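PDB 6TGF: exopolysaccharide biosynthesis protein from Pantoea stewartii subsp. stewartii DC283, which probably modifies the glycan of the bacterial biofilm as a hydrolase with a bacteriophage tailspike-like parallel beta-helix fold. Local coordinates for residues P49-E54 / A120-N125; I87-R92 / A99-P104; L71-A76 / H128-E133. All blocks are in the same frame, centred on the assembly; numbering follows the deposited sequence.

The three contacts lie in the head-binding family region near the N-terminal end of the chain, their centres about 60 to 70 Å from the centre of the chain. Interactions 1 and 2, with centres about 11 Å apart, belong to one antiparallel sheet, in which strands 121-124 and 89-92 are neighbours probably bonded through Ile-123 N and Phe-90 O (2.8 Å). Interaction 3 is part of a second sheet, its centre about 13 Å from that of interaction 1 and 12 Å from that of interaction 2. Leu-51 CD1 meets Leu-71 CD2 at 3.9 Å between the sheets, and Gln-103 OE1 probably accepts a bond from Ile-73 N (2.7 Å).

Interaction 1 (P49-E54 / A120-N125); sequences PILTPE and AALIAN
Leu-122 is gripped through both of its backbone polar groups by two consecutive residues, Ile-50 and Leu-51. Its N-H reaches Leu-51 O at 3.0 Å, nearly straight at 164°, and its own O accepts from Ile-50 N at 3.0 Å. One residue of strand 121-124 therefore faces two of the other strand, and the register slips by one between Pro-49, which pairs with Ile-123, and Leu-51. The near-helical backbone of Ile-50 (psi -26°) takes up the extra residue.

Leu-51 and Leu-122 send their side chains to the same face of the sheet, where they slant across one another and touch methyl to methyl, CD1 to CD1 at 3.9 Å. Both are branched and wholly apolar, which suits a buried face: Leu-122 also packs on Phe-115 of helix 109-117. Ile-50 departs from this pattern. Its CG1 sits between the backbone N and the carbonyl carbon (chi1 63°), beside Leu-122 O, and CD1 beyond it meets Ala-124 CB at 4.1 Å. The short side chain of Ala-124 lets the isoleucine tip come up to its methyl, and the same CD1 also touches Ile-73 of the second sheet.

On the other face Pro-49 CG lies 4.3 Å from Ile-123 CG1. Proline lacks an N-H, but a non-hydrogen-bonded position asks none of it toward this partner. Farther along, the chain leaves the sheet for helix 53-57, and there Thr-52 OG1 donates to Glu-54 OE1 at 2.9 Å, on the anti lone pair of the carboxylate, while the ring of Pro-53 rests against Ala-120 O. Two residues opposite one, with the first of the two in a near-helical conformation, make this a classic beta bulge, placed on the outermost strand, within this chain, of a five-stranded antiparallel sheet.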
loop_
_atom_site.group_PDB
_atom_site.type_symbol
_atom_site.label_atom_id
_atom_site.label_comp_id
_atom_site.label_asym_id
_atom_site.label_seq_id
_atom_site.Cartn_x
_atom_site.Cartn_y
_atom_site.Cartn_z
ATOM N N PRO B 49 -26.750 -56.457 -9.572
ATOM C CA PRO B 49 -26.971 -55.906 -10.908
ATOM C C PRO B 49 -25.676 -55.284 -11.454
ATOM O O PRO B 49 -25.260 -54.266 -10.927
ATOM C CB PRO B 49 -28.066 -54.844 -10.705
ATOM C CG PRO B 49 -28.690 -55.187 -9.367
ATOM C CD PRO B 49 -27.563 -55.780 -8.550
ATOM N N ILE B 50 -25.062 -55.920 -12.459
ATOM C CA ILE B 50 -23.778 -55.475 -13.083
ATOM C C ILE B 50 -24.079 -54.537 -14.258
ATOM O O ILE B 50 -23.203 -53.712 -14.581
ATOM C CB ILE B 50 -22.895 -56.671 -13.507
ATOM C CG1 ILE B 50 -23.548 -57.547 -14.581
ATOM C CG2 ILE B 50 -22.483 -57.490 -12.292
ATOM C CD1 ILE B 50 -22.561 -58.349 -15.400
ATOM N N LEU B 51 -25.257 -54.671 -14.880
ATOM C CA LEU B 51 -25.716 -53.825 -16.015
ATOM C C LEU B 51 -27.217 -53.540 -15.869
ATOM O O LEU B 51 -27.979 -54.496 -15.636
ATOM C CB LEU B 51 -25.415 -54.542 -17.334
ATOM C CG LEU B 51 -23.940 -54.826 -17.614
ATOM C CD1 LEU B 51 -23.785 -55.767 -18.799
ATOM C CD2 LEU B 51 -23.169 -53.537 -17.853
ATOM N N THR B 52 -27.605 -52.267 -16.006
ATOM C CA THR B 52 -28.992 -51.749 -15.841
ATOM C C THR B 52 -29.341 -50.909 -17.069
ATOM O O THR B 52 -28.490 -50.712 -17.933
ATOM C CB THR B 52 -29.106 -50.970 -14.523
ATOM O OG1 THR B 52 -28.278 -49.812 -14.625
ATOM C CG2 THR B 52 -28.703 -51.788 -13.315
ATOM N N PRO B 53 -30.591 -50.400 -17.207
ATOM C CA PRO B 53 -30.950 -49.538 -18.335
ATOM C C PRO B 53 -30.023 -48.317 -18.461
ATOM O O PRO B 53 -29.759 -47.901 -19.574
ATOM C CB PRO B 53 -32.389 -49.102 -18.013
ATOM C CG PRO B 53 -32.922 -50.214 -17.138
ATOM C CD PRO B 53 -31.730 -50.631 -16.304
ATOM N N GLU B 54 -29.544 -47.799 -17.324
ATOM C CA GLU B 54 -28.607 -46.645 -17.228
ATOM C C GLU B 54 -27.343 -46.913 -18.057
ATOM O O GLU B 54 -26.770 -45.936 -18.567
ATOM C CB GLU B 54 -28.232 -46.364 -15.770
ATOM C CG GLU B 54 -29.312 -45.637 -14.982
ATOM C CD GLU B 54 -30.424 -46.511 -14.427
ATOM O OE1 GLU B 54 -30.175 -47.708 -14.181
ATOM O OE2 GLU B 54 -31.542 -45.990 -14.238
ATOM N N ALA B 120 -35.117 -53.725 -17.099
ATOM C CA ALA B 120 -34.465 -55.025 -16.824
ATOM C C ALA B 120 -33.063 -54.796 -16.250
ATOM O O ALA B 120 -32.568 -53.661 -16.332
ATOM C CB ALA B 120 -34.412 -55.849 -18.086
ATOM N N ALA B 121 -32.460 -55.845 -15.688
ATOM C CA ALA B 121 -31.072 -55.853 -15.170
ATOM C C ALA B 121 -30.433 -57.221 -15.426
ATOM O O ALA B 121 -31.164 -58.232 -15.407
ATOM C CB ALA B 121 -31.063 -55.513 -13.700
ATOM N N LEU B 122 -29.120 -57.236 -15.665
ATOM C CA LEU B 122 -28.286 -58.466 -15.714
ATOM C C LEU B 122 -27.575 -58.616 -14.366
ATOM O O LEU B 122 -26.686 -57.790 -14.080
ATOM C CB LEU B 122 -27.282 -58.362 -16.867
ATOM C CG LEU B 122 -27.881 -58.328 -18.273
ATOM C CD1 LEU B 122 -26.789 -58.177 -19.321
ATOM C CD2 LEU B 122 -28.709 -59.574 -18.552
ATOM N N ILE B 123 -27.982 -59.605 -13.562
ATOM C CA ILE B 123 -27.350 -59.938 -12.250
ATOM C C ILE B 123 -26.283 -61.013 -12.481
ATOM O O ILE B 123 -26.569 -61.994 -13.199
ATOM C CB ILE B 123 -28.402 -60.374 -11.206
ATOM C CG1 ILE B 123 -29.322 -59.215 -10.808
ATOM C CG2 ILE B 123 -27.741 -60.995 -9.984
ATOM C CD1 ILE B 123 -30.657 -59.223 -11.503
ATOM N N ALA B 124 -25.100 -60.823 -11.888
ATOM C CA ALA B 124 -23.962 -61.772 -11.901
ATOM C C ALA B 124 -22.966 -61.383 -10.803
ATOM O O ALA B 124 -23.231 -60.400 -10.081
ATOM C CB ALA B 124 -23.310 -61.778 -13.263
ATOM N N ASN B 125 -21.871 -62.137 -10.679
ATOM C CA ASN B 125 -20.764 -61.864 -9.724
ATOM C C ASN B 125 -20.162 -60.502 -10.062
ATOM O O ASN B 125 -19.775 -60.278 -11.206
ATOM C CB ASN B 125 -19.707 -62.972 -9.766
ATOM C CG ASN B 125 -18.741 -62.935 -8.602
ATOM O OD1 ASN B 125 -18.415 -61.869 -8.083
ATOM N ND2 ASN B 125 -18.262 -64.099 -8.194
#

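Interaction 2 (I87-R92 / A99-P104); sequences IPVFLR and AQITQP
Gln-100 holds CG anti to its backbone N (chi1 -169°), laying CG beside Phe-90 and Val-89 O, and the chain beyond it runs extended toward Pro-88. Ile-101 instead carries CG1 between its backbone N and carbonyl carbon (chi1 48°), which brings CG1 in beside Val-89 O. From there its CD1 lies 3.7 Å from Val-89 CB, while the other branch, CG2, rests 3.6 Å from Leu-91 CB. A beta-branched residue is apt here, since its two arms serve two neighbours on the same face.

On the opposite face the Phe-90 ring slants past the glutamine chain, CD1 standing 3.6 Å from Gln-100 CB. The methylenes of Gln-100 supply the apolar surface, leaving the amide at the tip for a polar partner. Phe-90 itself is buried, packing also on Ile-43 and Pro-44.

The two strands form a beta hairpin, joined by the short connection between strands 89-92 and 98-101, and their N-to-C directions lie 126° apart, far from strictly antiparallel. Pairing is regular near the turn, where Leu-91 N donates to Ala-99 O at 2.8 Å and Ala-99 N returns a bond to Leu-91 O at 3.2 Å. Farther out Ile-101 N still reaches Val-89 O at 3.1 Å, but the reciprocal link is made by a water: it accepts from Val-89 N at 2.9 Å and donates to Ile-101 O at 2.7 Å. Gln-100 NE2 also donates to this water, so that the amide helps to hold the bridge.

Beyond the strand Gln-103 crosses Val-89 at about a right angle, its NE2 lying by CG2 of the valine, and its OE1 is taken up by Ile-73 N of the adjacent sheet.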
loop_
_atom_site.group_PDB
_atom_site.type_symbol
_atom_site.label_atom_id
_atom_site.label_comp_id
_atom_site.label_asym_id
_atom_site.label_seq_id
_atom_site.Cartn_x
_atom_site.Cartn_y
_atom_site.Cartn_z
ATOM N N ILE B 87 -19.671 -67.577 -16.603
ATOM C CA ILE B 87 -20.327 -67.691 -15.263
ATOM C C ILE B 87 -21.821 -67.424 -15.433
ATOM O O ILE B 87 -22.230 -66.800 -16.409
ATOM C CB ILE B 87 -19.673 -66.747 -14.230
ATOM C CG1 ILE B 87 -19.845 -65.267 -14.583
ATOM C CG2 ILE B 87 -18.210 -67.114 -14.031
ATOM C CD1 ILE B 87 -19.643 -64.330 -13.412
ATOM N N PRO B 88 -22.686 -67.893 -14.501
ATOM C CA PRO B 88 -24.128 -67.684 -14.626
ATOM C C PRO B 88 -24.510 -66.196 -14.585
ATOM O O PRO B 88 -24.038 -65.488 -13.709
ATOM C CB PRO B 88 -24.735 -68.448 -13.438
ATOM C CG PRO B 88 -23.591 -68.622 -12.458
ATOM C CD PRO B 88 -22.332 -68.663 -13.298
ATOM N N VAL B 89 -25.327 -65.768 -15.554
ATOM C CA VAL B 89 -25.925 -64.402 -15.650
ATOM C C VAL B 89 -27.448 -64.560 -15.632
ATOM O O VAL B 89 -27.956 -65.421 -16.374
ATOM C CB VAL B 89 -25.459 -63.665 -16.921
ATOM C CG1 VAL B 89 -25.930 -62.219 -16.946
ATOM C CG2 VAL B 89 -23.952 -63.728 -17.093
ATOM N N PHE B 90 -28.137 -63.758 -14.816
ATOM C CA PHE B 90 -29.612 -63.788 -14.642
ATOM C C PHE B 90 -30.209 -62.467 -15.141
ATOM O O PHE B 90 -29.762 -61.396 -14.689
ATOM C CB PHE B 90 -29.965 -64.063 -13.178
ATOM C CG PHE B 90 -29.197 -65.208 -12.572
ATOM C CD1 PHE B 90 -29.567 -66.521 -12.814
ATOM C CD2 PHE B 90 -28.087 -64.975 -11.777
ATOM C CE1 PHE B 90 -28.851 -67.574 -12.265
ATOM C CE2 PHE B 90 -27.374 -66.029 -11.228
ATOM C CZ PHE B 90 -27.757 -67.325 -11.472
ATOM N N LEU B 91 -31.175 -62.555 -16.060
ATOM C CA LEU B 91 -31.967 -61.400 -16.558
ATOM C C LEU B 91 -33.159 -61.190 -15.621
ATOM O O LEU B 91 -33.996 -62.106 -15.520
ATOM C CB LEU B 91 -32.436 -61.667 -17.993
ATOM C CG LEU B 91 -33.368 -60.611 -18.590
ATOM C CD1 LEU B 91 -32.667 -59.271 -18.734
ATOM C CD2 LEU B 91 -33.919 -61.065 -19.930
ATOM N N ARG B 92 -33.213 -60.031 -14.958
ATOM C CA ARG B 92 -34.374 -59.575 -14.146
ATOM C C ARG B 92 -35.324 -58.787 -15.054
ATOM O O ARG B 92 -34.833 -57.908 -15.785
ATOM C CB ARG B 92 -33.896 -58.720 -12.969
ATOM C CG ARG B 92 -35.019 -58.137 -12.124
ATOM C CD ARG B 92 -34.472 -57.263 -11.015
ATOM N NE ARG B 92 -34.145 -55.921 -11.481
ATOM C CZ ARG B 92 -33.394 -55.048 -10.817
ATOM N NH1 ARG B 92 -32.868 -55.373 -9.647
ATOM N NH2 ARG B 92 -33.163 -53.852 -11.330
ATOM N N ALA B 99 -34.669 -65.094 -14.665
ATOM C CA ALA B 99 -34.367 -66.255 -15.529
ATOM C C ALA B 99 -32.877 -66.221 -15.880
ATOM O O ALA B 99 -32.368 -65.123 -16.170
ATOM C CB ALA B 99 -35.232 -66.224 -16.763
ATOM N N GLN B 100 -32.199 -67.370 -15.829
ATOM C CA GLN B 100 -30.779 -67.492 -16.247
ATOM C C GLN B 100 -30.737 -67.521 -17.777
ATOM O O GLN B 100 -31.370 -68.419 -18.366
ATOM C CB GLN B 100 -30.115 -68.735 -15.655
ATOM C CG GLN B 100 -28.605 -68.740 -15.853
ATOM C CD GLN B 100 -27.935 -69.965 -15.285
ATOM O OE1 GLN B 100 -28.502 -70.692 -14.470
ATOM N NE2 GLN B 100 -26.705 -70.201 -15.713
ATOM N N ILE B 101 -30.022 -66.569 -18.382
ATOM C CA ILE B 101 -29.930 -66.401 -19.864
ATOM C C ILE B 101 -28.714 -67.186 -20.368
ATOM O O ILE B 101 -27.747 -67.346 -19.598
ATOM C CB ILE B 101 -29.907 -64.911 -20.279
ATOM C CG1 ILE B 101 -28.923 -64.062 -19.470
ATOM C CG2 ILE B 101 -31.306 -64.319 -20.214
ATOM C CD1 ILE B 101 -27.511 -64.116 -19.969
ATOM N N THR B 102 -28.791 -67.692 -21.602
ATOM C CA THR B 102 -27.708 -68.444 -22.293
ATOM C C THR B 102 -26.734 -67.450 -22.934
ATOM O O THR B 102 -27.208 -66.513 -23.607
ATOM C CB THR B 102 -28.275 -69.403 -23.347
ATOM O OG1 THR B 102 -29.373 -68.755 -23.990
ATOM C CG2 THR B 102 -28.733 -70.723 -22.766
ATOM N N GLN B 103 -25.430 -67.655 -22.732
ATOM C CA GLN B 103 -24.348 -66.827 -23.324
ATOM C C GLN B 103 -23.879 -67.482 -24.623
ATOM O O GLN B 103 -23.993 -68.695 -24.779
ATOM C CB GLN B 103 -23.208 -66.665 -22.321
ATOM C CG GLN B 103 -23.650 -66.036 -21.007
ATOM C CD GLN B 103 -22.480 -65.550 -20.189
ATOM O OE1 GLN B 103 -21.622 -64.816 -20.675
ATOM N NE2 GLN B 103 -22.438 -65.955 -18.931
ATOM N N PRO B 104 -23.344 -66.713 -25.600
ATOM C CA PRO B 104 -23.185 -65.264 -25.471
ATOM C C PRO B 104 -24.514 -64.500 -25.557
ATOM O O PRO B 104 -25.424 -64.986 -26.202
ATOM C CB PRO B 104 -22.300 -64.894 -26.667
ATOM C CG PRO B 104 -22.614 -65.952 -27.700
ATOM C CD PRO B 104 -22.869 -67.213 -26.899
HETATM O O HOH W 1 -25.986 -67.707 -17.554
#

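Interaction 3 (L71-A76 / H128-E133); sequences LWIGRA and HAMALE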
loop_
_atom_site.group_PDB
_atom_site.type_symbol
_atom_site.label_atom_id
_atom_site.label_comp_id
_atom_site.label_asym_id
_atom_site.label_seq_id
_atom_site.Cartn_x
_atom_site.Cartn_y
_atom_site.Cartn_z
ATOM N N LEU B 71 -22.200 -60.384 -26.185
ATOM C CA LEU B 71 -21.650 -60.041 -24.845
ATOM C C LEU B 71 -21.386 -61.332 -24.058
ATOM O O LEU B 71 -22.282 -62.200 -24.023
ATOM C CB LEU B 71 -22.646 -59.131 -24.118
ATOM C CG LEU B 71 -22.274 -58.726 -22.690
ATOM C CD1 LEU B 71 -20.999 -57.895 -22.667
ATOM C CD2 LEU B 71 -23.414 -57.966 -22.031
ATOM N N TRP B 72 -20.195 -61.441 -23.460
ATOM C CA TRP B 72 -19.763 -62.562 -22.581
ATOM C C TRP B 72 -19.492 -62.025 -21.172
ATOM O O TRP B 72 -18.815 -60.988 -21.061
ATOM C CB TRP B 72 -18.511 -63.245 -23.146
ATOM C CG TRP B 72 -18.742 -64.159 -24.309
ATOM C CD1 TRP B 72 -19.050 -65.488 -24.264
ATOM C CD2 TRP B 72 -18.635 -63.822 -25.704
ATOM N NE1 TRP B 72 -19.154 -65.997 -25.530
ATOM C CE2 TRP B 72 -18.902 -64.999 -26.435
ATOM C CE3 TRP B 72 -18.347 -62.644 -26.403
ATOM C CZ2 TRP B 72 -18.899 -65.027 -27.828
ATOM C CZ3 TRP B 72 -18.338 -62.674 -27.780
ATOM C CH2 TRP B 72 -18.610 -63.850 -28.481
ATOM N N ILE B 73 -20.003 -62.713 -20.148
ATOM C CA ILE B 73 -19.679 -62.479 -18.708
ATOM C C ILE B 73 -19.012 -63.755 -18.182
ATOM O O ILE B 73 -19.719 -64.768 -18.032
ATOM C CB ILE B 73 -20.937 -62.113 -17.893
ATOM C CG1 ILE B 73 -21.848 -61.122 -18.626
ATOM C CG2 ILE B 73 -20.553 -61.611 -16.508
ATOM C CD1 ILE B 73 -21.231 -59.763 -18.863
ATOM N N GLY B 74 -17.699 -63.705 -17.937
ATOM C CA GLY B 74 -16.884 -64.876 -17.555
ATOM C C GLY B 74 -16.240 -64.711 -16.190
ATOM O O GLY B 74 -16.367 -63.620 -15.600
ATOM N N ARG B 75 -15.569 -65.763 -15.710
ATOM C CA ARG B 75 -14.859 -65.786 -14.404
ATOM C C ARG B 75 -13.733 -64.748 -14.424
ATOM O O ARG B 75 -13.057 -64.631 -15.466
ATOM C CB ARG B 75 -14.272 -67.172 -14.123
ATOM C CG ARG B 75 -13.759 -67.345 -12.700
ATOM C CD ARG B 75 -12.878 -68.563 -12.511
ATOM N NE ARG B 75 -12.991 -69.511 -13.609
ATOM C CZ ARG B 75 -12.070 -69.717 -14.547
ATOM N NH1 ARG B 75 -10.927 -69.052 -14.538
ATOM N NH2 ARG B 75 -12.301 -70.605 -15.497
ATOM N N ALA B 76 -13.539 -64.040 -13.308
ATOM C CA ALA B 76 -12.454 -63.052 -13.112
ATOM C C ALA B 76 -11.099 -63.743 -13.313
ATOM O O ALA B 76 -10.845 -64.753 -12.625
ATOM C CB ALA B 76 -12.565 -62.427 -11.743
ATOM N N HIS B 128 -15.943 -60.399 -12.240
ATOM C CA HIS B 128 -16.161 -61.120 -13.523
ATOM C C HIS B 128 -15.259 -60.555 -14.624
ATOM O O HIS B 128 -14.922 -59.356 -14.567
ATOM C CB HIS B 128 -17.641 -61.055 -13.931
ATOM C CG HIS B 128 -18.129 -59.678 -14.237
ATOM N ND1 HIS B 128 -18.693 -58.864 -13.275
ATOM C CD2 HIS B 128 -18.142 -58.970 -15.388
ATOM C CE1 HIS B 128 -19.033 -57.714 -13.818
ATOM N NE2 HIS B 128 -18.705 -57.753 -15.115
ATOM N N ALA B 129 -14.883 -61.410 -15.578
ATOM C CA ALA B 129 -14.335 -61.032 -16.900
ATOM C C ALA B 129 -15.504 -60.634 -17.804
ATOM O O ALA B 129 -16.600 -61.202 -17.630
ATOM C CB ALA B 129 -13.557 -62.179 -17.494
ATOM N N MET B 130 -15.279 -59.695 -18.726
ATOM C CA MET B 130 -16.304 -59.233 -19.699
ATOM C C MET B 130 -15.655 -59.071 -21.077
ATOM O O MET B 130 -14.580 -58.442 -21.159
ATOM C CB MET B 130 -16.926 -57.905 -19.258
ATOM C CG MET B 130 -18.173 -57.535 -20.038
ATOM S SD MET B 130 -18.757 -55.868 -19.650
ATOM C CE MET B 130 -19.777 -56.206 -18.216
ATOM N N ALA B 131 -16.294 -59.627 -22.110
ATOM C CA ALA B 131 -15.843 -59.588 -23.519
ATOM C C ALA B 131 -17.015 -59.176 -24.417
ATOM O O ALA B 131 -18.115 -59.738 -24.252
ATOM C CB ALA B 131 -15.289 -60.933 -23.917
ATOM N N LEU B 132 -16.778 -58.220 -25.319
ATOM C CA LEU B 132 -17.758 -57.758 -26.336
ATOM C C LEU B 132 -17.144 -57.919 -27.729
ATOM O O LEU B 132 -16.046 -57.373 -27.959
ATOM C CB LEU B 132 -18.126 -56.297 -26.057
ATOM C CG LEU B 132 -19.172 -55.684 -26.988
ATOM C CD1 LEU B 132 -20.516 -56.379 -26.845
ATOM C CD2 LEU B 132 -19.318 -54.195 -26.722
ATOM N N GLU B 133 -17.826 -58.665 -28.606
ATOM C CA GLU B 133 -17.541 -58.748 -30.063
ATOM C C GLU B 133 -18.697 -58.096 -30.824
ATOM O O GLU B 133 -19.828 -58.110 -30.298
ATOM C CB GLU B 133 -17.395 -60.201 -30.520
ATOM C CG GLU B 133 -16.143 -60.888 -30.009
ATOM C CD GLU B 133 -15.876 -62.253 -30.621
ATOM O OE1 GLU B 133 -16.819 -62.846 -31.181
ATOM O OE2 GLU B 133 -14.721 -62.719 -30.539
#
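Trp-72 and Ala-131 form a hydrogen-bonded pair, Trp-72 N donating to Ala-131 O at 2.8 Å and Ala-131 N answering to Trp-72 O at 3.1 Å. Gly-74 and Ala-129 pair likewise, Gly-74 N 2.8 Å from Ala-129 O, though each donor stands above the plane of the carbonyl it meets. On the face that carries the side chains of Trp-72, Ala-129 and Ala-131, Trp-72 CB lies 4.0 Å from Ala-131 CB, and the indole extends to Glu-133. There the ring and carboxylate planes stand 83° apart, with CH2 3.4 Å from OE1. Ala-131 O lies at the indole edge, in its plane, and the methylenes of Glu-133 give the ring an apolar neighbour.

The reverse face, with Leu-71, Ile-73, Met-130 and Leu-132, is apolar. Ile-73 and Met-130 run side by side, and Leu-71 CD1 slants across to Met-130 CG. The bend at chi3 (-86°), which an unbranched, flexible chain can make, brings Met-130 CE to 3.9 Å from Ile-73 CD1. His-128 packs CD2 against Ile-73 CG2.

Second-shell bonds set the polar groups: Arg-81 makes a salt bridge with Glu-133 OE2, and Asn-125 O receives the His-128 ND1 hydrogen. Strands 69-74 and 129-134 are the inner pair of a four-stranded antiparallel sheet edged by strands 105-107 and 139-143; the inner-pair face carrying Leu-71 and Met-130 lies against strand 48-51 of the neighbouring sheet.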